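Local coordinates for hypothetical protein (Uncultured marine organism, PDB 2OP5) that is of unknown function but folds as a ferredoxin-like dimer, as in dimeric alpha-beta barrel proteins, and may be an oxidoreductase, at residues N12-D17 with M66-D71; M16-E21 with K96-K101. One frame throughout, in Å; residues are numbered along the deposited sequence.

Contacts 1 and 2 follow one another along strand 10-17 of a ferredoxin-like sheet, their centres about 17 Å apart. Both start from this inner strand and share Met16 and Asp17. In contact 1 the strand pairs antiparallel with strand 63-70, about 5 Å (centre to centre) from the middle of the chain. In contact 2 its end, and the turn leading to helix 21-28, meet the loop 96-101 that follows helix 89-94 and runs into strand 102-114, the neighbour on the strand's other flank. The first element of the fold is thus tied to partners that come much later in the sequence, 63-70 first and 96-101 after it.

Contact 1: N12-D17 with M66-D71; sequences NSLFMD and MVFEYD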
ATOM      1  N   ASN A  12      -6.401   1.336   2.704  1.00 29.05           N
ATOM      2  CA  ASN A  12      -6.646   0.034   2.069  1.00 29.12           C
ATOM      3  C   ASN A  12      -5.503  -0.219   1.100  1.00 28.91           C
ATOM      4  O   ASN A  12      -5.240   0.604   0.227  1.00 29.14           O
ATOM      5  CB  ASN A  12      -7.975  -0.021   1.327  1.00 28.96           C
ATOM      6  CG  ASN A  12      -8.357  -1.441   0.885  1.00 29.94           C
ATOM      7  OD1 ASN A  12      -7.712  -2.432   1.248  1.00 30.40           O
ATOM      8  ND2 ASN A  12      -9.435  -1.543   0.120  1.00 31.09           N
ATOM      9  N   SER A  13      -4.791  -1.320   1.303  1.00 29.19           N
ATOM     10  CA  SER A  13      -3.690  -1.742   0.431  1.00 29.67           C
ATOM     11  C   SER A  13      -4.212  -3.019  -0.161  1.00 29.73           C
ATOM     12  O   SER A  13      -4.111  -4.095   0.446  1.00 28.83           O
ATOM     13  CB  SER A  13      -2.400  -2.000   1.215  1.00 30.01           C
ATOM     14  OG  SER A  13      -1.358  -2.445   0.350  1.00 30.87           O
ATOM     15  N   LEU A  14      -4.831  -2.881  -1.327  1.00 30.19           N
ATOM     16  CA  LEU A  14      -5.461  -4.002  -1.974  1.00 29.83           C
ATOM     17  C   LEU A  14      -4.656  -4.468  -3.177  1.00 29.21           C
ATOM     18  O   LEU A  14      -3.792  -3.726  -3.672  1.00 28.88           O
ATOM     19  CB  LEU A  14      -6.888  -3.639  -2.359  1.00 29.36           C
ATOM     20  CG  LEU A  14      -7.182  -2.746  -3.553  1.00 30.56           C
ATOM     21  CD1 LEU A  14      -7.000  -3.461  -4.887  1.00 31.02           C
ATOM     22  CD2 LEU A  14      -8.636  -2.271  -3.466  1.00 31.27           C
ATOM     23  N   PHE A  15      -4.898  -5.715  -3.588  1.00 27.78           N
ATOM     24  CA  PHE A  15      -4.238  -6.240  -4.783  0.50 27.39           C
ATOM     25  C   PHE A  15      -5.171  -7.158  -5.575  1.00 28.44           C
ATOM     26  O   PHE A  15      -6.110  -7.737  -5.014  1.00 27.29           O
ATOM     27  CB  PHE A  15      -2.840  -6.863  -4.502  0.50 25.80           C
ATOM     28  CG  PHE A  15      -2.839  -8.126  -3.643  0.50 23.46           C
ATOM     29  CD1 PHE A  15      -2.701  -8.051  -2.262  0.50 20.50           C
ATOM     30  CD2 PHE A  15      -2.907  -9.380  -4.231  0.50 23.04           C
ATOM     31  CE1 PHE A  15      -2.662  -9.200  -1.478  0.50 23.09           C
ATOM     32  CE2 PHE A  15      -2.883 -10.545  -3.450  0.50 24.13           C
ATOM     33  CZ  PHE A  15      -2.759 -10.453  -2.070  0.50 22.87           C
HETATM   34  N   MSE A  16      -4.915  -7.217  -6.892  1.00 27.74           N
HETATM   35  CA  MSE A  16      -5.691  -8.038  -7.834  1.00 28.90           C
HETATM   36  C   MSE A  16      -4.751  -8.860  -8.696  1.00 27.26           C
HETATM   37  O   MSE A  16      -3.770  -8.339  -9.215  1.00 27.19           O
HETATM   38  CB  MSE A  16      -6.523  -7.189  -8.777  1.00 29.20           C
HETATM   39  CG  MSE A  16      -7.748  -6.591  -8.157  1.00 32.00           C
HETATM   40 SE   MSE A  16      -8.217  -4.943  -9.100  0.75 33.76          SE
HETATM   41  CE  MSE A  16      -6.688  -4.018  -8.576  1.00 31.02           C
ATOM     42  N   ASP A  17      -5.091 -10.128  -8.870  1.00 25.70           N
ATOM     43  CA  ASP A  17      -4.308 -11.078  -9.643  1.00 25.20           C
ATOM     44  C   ASP A  17      -5.137 -11.558 -10.815  1.00 23.79           C
ATOM     45  O   ASP A  17      -6.264 -12.029 -10.627  1.00 21.83           O
ATOM     46  CB  ASP A  17      -3.937 -12.279  -8.788  1.00 24.97           C
ATOM     47  CG  ASP A  17      -3.048 -11.913  -7.622  1.00 28.69           C
ATOM     48  OD1 ASP A  17      -2.400 -10.859  -7.706  1.00 32.00           O
ATOM     49  OD2 ASP A  17      -3.008 -12.667  -6.614  1.00 30.86           O
HETATM   50  N   MSE A  66      -3.145  -1.447  -5.417  1.00 24.26           N
HETATM   51  CA  MSE A  66      -3.735  -0.161  -5.211  1.00 24.49           C
HETATM   52  C   MSE A  66      -3.680   0.150  -3.742  1.00 25.76           C
HETATM   53  O   MSE A  66      -3.940  -0.708  -2.901  1.00 25.85           O
HETATM   54  CB  MSE A  66      -5.192  -0.134  -5.649  1.00 25.12           C
HETATM   55  CG  MSE A  66      -5.335  -0.201  -7.140  1.00 26.29           C
HETATM   56 SE   MSE A  66      -7.175  -0.047  -7.755  0.75 20.37          SE
HETATM   57  CE  MSE A  66      -6.696  -0.011  -9.598  1.00 25.89           C
ATOM     58  N   VAL A  67      -3.314   1.378  -3.438  1.00 27.10           N
ATOM     59  CA  VAL A  67      -3.281   1.829  -2.071  1.00 27.14           C
ATOM     60  C   VAL A  67      -4.150   3.086  -2.046  1.00 27.70           C
ATOM     61  O   VAL A  67      -3.877   4.053  -2.783  1.00 26.75           O
ATOM     62  CB  VAL A  67      -1.852   2.143  -1.574  1.00 27.21           C
ATOM     63  CG1 VAL A  67      -1.904   2.670  -0.151  1.00 26.44           C
ATOM     64  CG2 VAL A  67      -0.922   0.912  -1.674  1.00 26.40           C
ATOM     65  N   PHE A  68      -5.215   3.037  -1.244  1.00 27.75           N
ATOM     66  CA  PHE A  68      -6.121   4.167  -1.062  1.00 28.13           C
ATOM     67  C   PHE A  68      -5.882   4.630   0.357  1.00 28.59           C
ATOM     68  O   PHE A  68      -5.960   3.819   1.298  1.00 27.38           O
ATOM     69  CB  PHE A  68      -7.605   3.766  -1.111  1.00 29.25           C
ATOM     70  CG  PHE A  68      -8.083   3.202  -2.430  1.00 28.49           C
ATOM     71  CD1 PHE A  68      -7.815   1.885  -2.771  1.00 28.75           C
ATOM     72  CD2 PHE A  68      -8.864   3.968  -3.274  1.00 28.44           C
ATOM     73  CE1 PHE A  68      -8.293   1.348  -3.974  1.00 31.44           C
ATOM     74  CE2 PHE A  68      -9.347   3.450  -4.476  1.00 29.94           C
ATOM     75  CZ  PHE A  68      -9.068   2.133  -4.829  1.00 29.96           C
ATOM     76  N   GLU A  69      -5.672   5.931   0.516  1.00 28.82           N
ATOM     77  CA  GLU A  69      -5.441   6.525   1.823  1.00 30.00           C
ATOM     78  C   GLU A  69      -6.489   7.591   2.120  1.00 29.69           C
ATOM     79  O   GLU A  69      -6.762   8.466   1.288  1.00 27.43           O
ATOM     80  CB  GLU A  69      -4.049   7.129   1.868  1.00 30.87           C
ATOM     81  CG  GLU A  69      -2.972   6.087   1.641  1.00 32.82           C
ATOM     82  CD  GLU A  69      -1.597   6.641   1.815  1.00 35.11           C
ATOM     83  OE1 GLU A  69      -1.418   7.549   2.644  1.00 37.15           O
ATOM     84  OE2 GLU A  69      -0.684   6.144   1.143  1.00 39.25           O
ATOM     85  N   TYR A  70      -7.044   7.514   3.330  1.00 29.04           N
ATOM     86  CA  TYR A  70      -8.093   8.403   3.750  1.00 27.75           C
ATOM     87  C   TYR A  70      -7.745   9.106   5.036  1.00 27.39           C
ATOM     88  O   TYR A  70      -7.019   8.568   5.869  1.00 25.94           O
ATOM     89  CB  TYR A  70      -9.403   7.626   3.958  1.00 28.20           C
ATOM     90  CG  TYR A  70      -9.816   6.735   2.796  1.00 28.26           C
ATOM     91  CD1 TYR A  70      -9.373   5.429   2.724  1.00 27.50           C
ATOM     92  CD2 TYR A  70     -10.649   7.203   1.776  1.00 28.51           C
ATOM     93  CE1 TYR A  70      -9.730   4.601   1.676  1.00 28.99           C
ATOM     94  CE2 TYR A  70     -11.031   6.367   0.700  1.00 27.82           C
ATOM     95  CZ  TYR A  70     -10.555   5.071   0.659  1.00 28.62           C
ATOM     96  OH  TYR A  70     -10.908   4.199  -0.362  1.00 29.31           O
ATOM     97  N   ASP A  71      -8.309  10.314   5.192  1.00 27.71           N
ATOM     98  CA  ASP A  71      -8.160  11.112   6.403  1.00 27.95           C
ATOM     99  C   ASP A  71      -8.853  10.430   7.600  1.00 27.34           C
ATOM    100  O   ASP A  71      -8.525  10.727   8.744  1.00 26.79           O
ATOM    101  CB  ASP A  71      -8.707  12.545   6.188  1.00 28.48           C
ATOM    102  CG  ASP A  71     -10.205  12.586   5.860  1.00 30.01           C
ATOM    103  OD1 ASP A  71     -10.912  11.567   5.964  1.00 32.67           O
ATOM    104  OD2 ASP A  71     -10.701  13.668   5.518  1.00 34.37           O
TER
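The carbonyl oxygen of Asn12 is gripped twice by the neighbouring strand: Phe68 N donates a hydrogen bond of 2.8 Å to Asn12 O, and Val67 CA turns its hydrogen to the same oxygen from 3.3 Å. Asn12 N returns a nearly straight bond of 2.9 Å to Phe68 O, which makes Asn12 and Phe68 a hydrogen-bonded antiparallel pair. Leu14 and Met66 form the next such pair; Leu14 N reaches Met66 O at 2.8 Å, and Met66 N bonds to Leu14 O. Between them, Ser13 and Val67 are a non-hydrogen-bonded pair. Their short side chains suit the face that packs on the second subunit, where Val67 meets Val67 of that chain and Ser13 meets Phe15 of that chain.

Leu14, Met66 and Phe68 pack on the opposite face. Leu14 CG, set between its backbone N and carbonyl carbon (chi1 76°), packs 3.9 Å from Met66 CB. The two methyls serve different partners: CD1 also rests on Met66 CB, while Leu14 CD2 meets Phe68 CE1 at 3.7 Å. Met66, deposited as selenomethionine like Met16, runs extended beyond CG alongside Leu14. Its SE is met by Met16 CE at 4.1 Å, the two flexible chains crossing obliquely. Phe68 also stacks on His51. Asn12, whose CB points to this same face, has its amide satisfied by strand 102-114: OD1 accepts from Asn105 N and ND2 donates to Asn104 OD1. Paired amides and matched apolar surfaces thus let this central ladder of the sheet lie buried, its backbone polarity met within the sheet.

Contact 2: M16-E21 with K96-K101; sequences MDFTSE and KKFVFK
Phe100 CG lies between its backbone N and carbonyl carbon (chi1 59°), whereas Phe18 CG stands anti to its own carbonyl carbon (chi1 -62°), and the two side chains run side by side, pointing the same way. Their ring planes meet at 49°, with centroids 5.3 Å apart. The closest approach of the rings is Phe18 CE2 to Phe100 CD2, 3.5 Å. Phe100 CB comes over one face of the Phe18 ring, offset toward its rim, in a CH-pi contact 4.3 Å from the centroid. The same CB packs tightly on the backbone, 3.1 Å from Asp17 O, and Phe100 CA makes only a bent CA-H...O contact with that oxygen.

Farther round the same side of the Phe100 ring, at its CD1 and CE1 rim, lies the flexible, apolar chain of Met16, whose CG is 3.6 Å from Phe100 CD1. Its selenium sits obliquely 4.6 Å from the centroid of the Phe100 ring, a Met-aromatic contact made here by selenomethionine. Phe98 CD1 adds a looser touch on Phe18 CE2 at 4.2 Å, and at the more exposed margin Thr19 CG2 faces Val99 CG1. No hydrogen bond joins the segments, although Val99 N bonds to Glu23 OE2 of helix 21-28. An alanine in place of Phe100 would probably open a gap beside Met16 CG and Phe18 CE2. Phe27 of helix 21-28 also meets Phe18 and Phe98, extending the aromatic cluster where, in this ferredoxin-like fold, the first strand turns toward its helix and the loop 96-101 enters strand 102-114.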
HETATM    1  N   MSE A  16      -4.915  -7.217  -6.892  1.00 27.74           N
HETATM    2  CA  MSE A  16      -5.691  -8.038  -7.834  1.00 28.90           C
HETATM    3  C   MSE A  16      -4.751  -8.860  -8.696  1.00 27.26           C
HETATM    4  O   MSE A  16      -3.770  -8.339  -9.215  1.00 27.19           O
HETATM    5  CB  MSE A  16      -6.523  -7.189  -8.777  1.00 29.20           C
HETATM    6  CG  MSE A  16      -7.748  -6.591  -8.157  1.00 32.00           C
HETATM    7 SE   MSE A  16      -8.217  -4.943  -9.100  0.75 33.76          SE
HETATM    8  CE  MSE A  16      -6.688  -4.018  -8.576  1.00 31.02           C
ATOM      9  N   ASP A  17      -5.091 -10.128  -8.870  1.00 25.70           N
ATOM     10  CA  ASP A  17      -4.308 -11.078  -9.643  1.00 25.20           C
ATOM     11  C   ASP A  17      -5.137 -11.558 -10.815  1.00 23.79           C
ATOM     12  O   ASP A  17      -6.264 -12.029 -10.627  1.00 21.83           O
ATOM     13  CB  ASP A  17      -3.937 -12.279  -8.788  1.00 24.97           C
ATOM     14  CG  ASP A  17      -3.048 -11.913  -7.622  1.00 28.69           C
ATOM     15  OD1 ASP A  17      -2.400 -10.859  -7.706  1.00 32.00           O
ATOM     16  OD2 ASP A  17      -3.008 -12.667  -6.614  1.00 30.86           O
ATOM     17  N   PHE A  18      -4.555 -11.454 -12.012  1.00 23.34           N
ATOM     18  CA  PHE A  18      -5.212 -11.846 -13.257  1.00 23.41           C
ATOM     19  C   PHE A  18      -4.680 -13.177 -13.762  1.00 23.22           C
ATOM     20  O   PHE A  18      -3.575 -13.601 -13.389  1.00 22.17           O
ATOM     21  CB  PHE A  18      -5.051 -10.730 -14.303  1.00 23.70           C
ATOM     22  CG  PHE A  18      -5.695  -9.434 -13.889  1.00 23.21           C
ATOM     23  CD1 PHE A  18      -5.005  -8.522 -13.097  1.00 23.23           C
ATOM     24  CD2 PHE A  18      -7.010  -9.152 -14.229  1.00 24.04           C
ATOM     25  CE1 PHE A  18      -5.602  -7.333 -12.690  1.00 24.09           C
ATOM     26  CE2 PHE A  18      -7.613  -7.966 -13.812  1.00 23.51           C
ATOM     27  CZ  PHE A  18      -6.898  -7.056 -13.047  1.00 21.46           C
ATOM     28  N   THR A  19      -5.488 -13.846 -14.585  1.00 23.68           N
ATOM     29  CA  THR A  19      -5.136 -15.153 -15.134  1.00 23.90           C
ATOM     30  C   THR A  19      -4.219 -15.036 -16.367  1.00 23.92           C
ATOM     31  O   THR A  19      -3.727 -16.040 -16.887  1.00 22.79           O
ATOM     32  CB  THR A  19      -6.384 -15.994 -15.498  1.00 24.57           C
ATOM     33  OG1 THR A  19      -7.092 -15.375 -16.571  1.00 25.75           O
ATOM     34  CG2 THR A  19      -7.316 -16.177 -14.283  1.00 25.96           C
ATOM     35  N   SER A  20      -4.009 -13.816 -16.844  1.00 24.07           N
ATOM     36  CA  SER A  20      -3.091 -13.584 -17.955  1.00 23.78           C
ATOM     37  C   SER A  20      -2.576 -12.153 -17.901  1.00 24.48           C
ATOM     38  O   SER A  20      -3.233 -11.259 -17.349  1.00 22.99           O
ATOM     39  CB  SER A  20      -3.768 -13.826 -19.303  1.00 23.46           C
ATOM     40  OG  SER A  20      -4.736 -12.826 -19.574  1.00 21.22           O
ATOM     41  N   GLU A  21      -1.402 -11.963 -18.499  1.00 25.29           N
ATOM     42  CA  GLU A  21      -0.784 -10.668 -18.603  1.00 26.18           C
ATOM     43  C   GLU A  21      -1.627  -9.766 -19.523  1.00 25.82           C
ATOM     44  O   GLU A  21      -1.846  -8.604 -19.204  1.00 25.05           O
ATOM     45  CB  GLU A  21       0.651 -10.802 -19.114  1.00 26.90           C
ATOM     46  CG  GLU A  21       1.465  -9.520 -19.036  1.00 30.07           C
ATOM     47  CD  GLU A  21       1.687  -9.016 -17.608  1.00 33.07           C
ATOM     48  OE1 GLU A  21       1.533  -9.804 -16.636  1.00 33.00           O
ATOM     49  OE2 GLU A  21       2.038  -7.824 -17.468  1.00 34.64           O
ATOM     50  N   LYS A  96     -17.285  -8.180 -15.901  1.00 36.71           N
ATOM     51  CA  LYS A  96     -17.716  -9.546 -16.103  1.00 36.27           C
ATOM     52  C   LYS A  96     -16.820 -10.201 -17.170  1.00 34.71           C
ATOM     53  O   LYS A  96     -16.789 -11.428 -17.313  1.00 32.58           O
ATOM     54  CB  LYS A  96     -19.189  -9.487 -16.513  1.00 37.17           C
ATOM     55  CG  LYS A  96     -20.017 -10.699 -16.226  1.00 38.92           C
ATOM     56  CD  LYS A  96     -21.499 -10.311 -16.112  1.00 41.01           C
ATOM     57  CE  LYS A  96     -22.060  -9.636 -17.362  1.00 41.22           C
ATOM     58  NZ  LYS A  96     -23.454  -9.201 -17.110  1.00 41.98           N
ATOM     59  N   LYS A  97     -16.092  -9.357 -17.905  1.00 33.17           N
ATOM     60  CA  LYS A  97     -15.118  -9.789 -18.905  1.00 32.23           C
ATOM     61  C   LYS A  97     -13.786 -10.201 -18.261  1.00 31.32           C
ATOM     62  O   LYS A  97     -12.964 -10.843 -18.912  1.00 29.72           O
ATOM     63  CB  LYS A  97     -14.849  -8.640 -19.890  1.00 32.06           C
ATOM     64  N   PHE A  98     -13.585  -9.794 -17.003  1.00 30.30           N
ATOM     65  CA  PHE A  98     -12.375 -10.054 -16.259  1.00 30.95           C
ATOM     66  C   PHE A  98     -12.560 -11.128 -15.180  1.00 31.31           C
ATOM     67  O   PHE A  98     -13.676 -11.452 -14.766  1.00 31.76           O
ATOM     68  CB  PHE A  98     -11.897  -8.774 -15.566  1.00 31.37           C
ATOM     69  CG  PHE A  98     -11.545  -7.651 -16.512  1.00 32.18           C
ATOM     70  CD1 PHE A  98     -10.277  -7.578 -17.083  1.00 31.53           C
ATOM     71  CD2 PHE A  98     -12.472  -6.675 -16.826  1.00 31.15           C
ATOM     72  CE1 PHE A  98      -9.937  -6.549 -17.957  1.00 30.49           C
ATOM     73  CE2 PHE A  98     -12.141  -5.644 -17.697  1.00 32.51           C
ATOM     74  CZ  PHE A  98     -10.870  -5.585 -18.265  1.00 31.82           C
ATOM     75  N   VAL A  99     -11.442 -11.685 -14.741  1.00 30.87           N
ATOM     76  CA  VAL A  99     -11.436 -12.675 -13.671  1.00 30.65           C
ATOM     77  C   VAL A  99     -10.213 -12.368 -12.808  1.00 30.92           C
ATOM     78  O   VAL A  99      -9.074 -12.355 -13.294  1.00 29.21           O
ATOM     79  CB  VAL A  99     -11.364 -14.124 -14.168  1.00 30.28           C
ATOM     80  CG1 VAL A  99     -11.233 -15.067 -12.978  1.00 30.54           C
ATOM     81  CG2 VAL A  99     -12.591 -14.488 -15.035  1.00 29.04           C
ATOM     82  N   PHE A 100     -10.493 -12.115 -11.533  1.00 31.39           N
ATOM     83  CA  PHE A 100      -9.509 -11.793 -10.534  1.00 32.63           C
ATOM     84  C   PHE A 100     -10.266 -11.695  -9.227  1.00 33.41           C
ATOM     85  O   PHE A 100     -11.472 -11.484  -9.245  1.00 33.67           O
ATOM     86  CB  PHE A 100      -8.914 -10.400 -10.814  1.00 33.99           C
ATOM     87  CG  PHE A 100      -9.953  -9.280 -10.837  1.00 34.36           C
ATOM     88  CD1 PHE A 100     -10.347  -8.641  -9.664  1.00 35.93           C
ATOM     89  CD2 PHE A 100     -10.538  -8.885 -12.023  1.00 35.05           C
ATOM     90  CE1 PHE A 100     -11.311  -7.624  -9.686  1.00 37.18           C
ATOM     91  CE2 PHE A 100     -11.490  -7.883 -12.046  1.00 36.30           C
ATOM     92  CZ  PHE A 100     -11.877  -7.248 -10.870  1.00 34.48           C
ATOM     93  N   LYS A 101      -9.582 -11.855  -8.097  1.00 34.84           N
ATOM     94  CA  LYS A 101     -10.188 -11.648  -6.781  0.50 34.77           C
ATOM     95  C   LYS A 101      -9.438 -10.503  -6.126  1.00 35.26           C
ATOM     96  O   LYS A 101      -8.195 -10.491  -6.141  1.00 35.49           O
ATOM     97  CB  LYS A 101     -10.076 -12.891  -5.900  0.50 35.29           C
ATOM     98  CG  LYS A 101     -10.568 -12.677  -4.453  0.50 34.99           C
ATOM     99  CD  LYS A 101     -10.436 -13.923  -3.596  0.50 34.39           C
ATOM    100  CE  LYS A 101     -11.407 -15.012  -4.016  0.50 33.15           C
ATOM    101  NZ  LYS A 101     -11.462 -16.082  -2.996  0.50 31.31           N
TER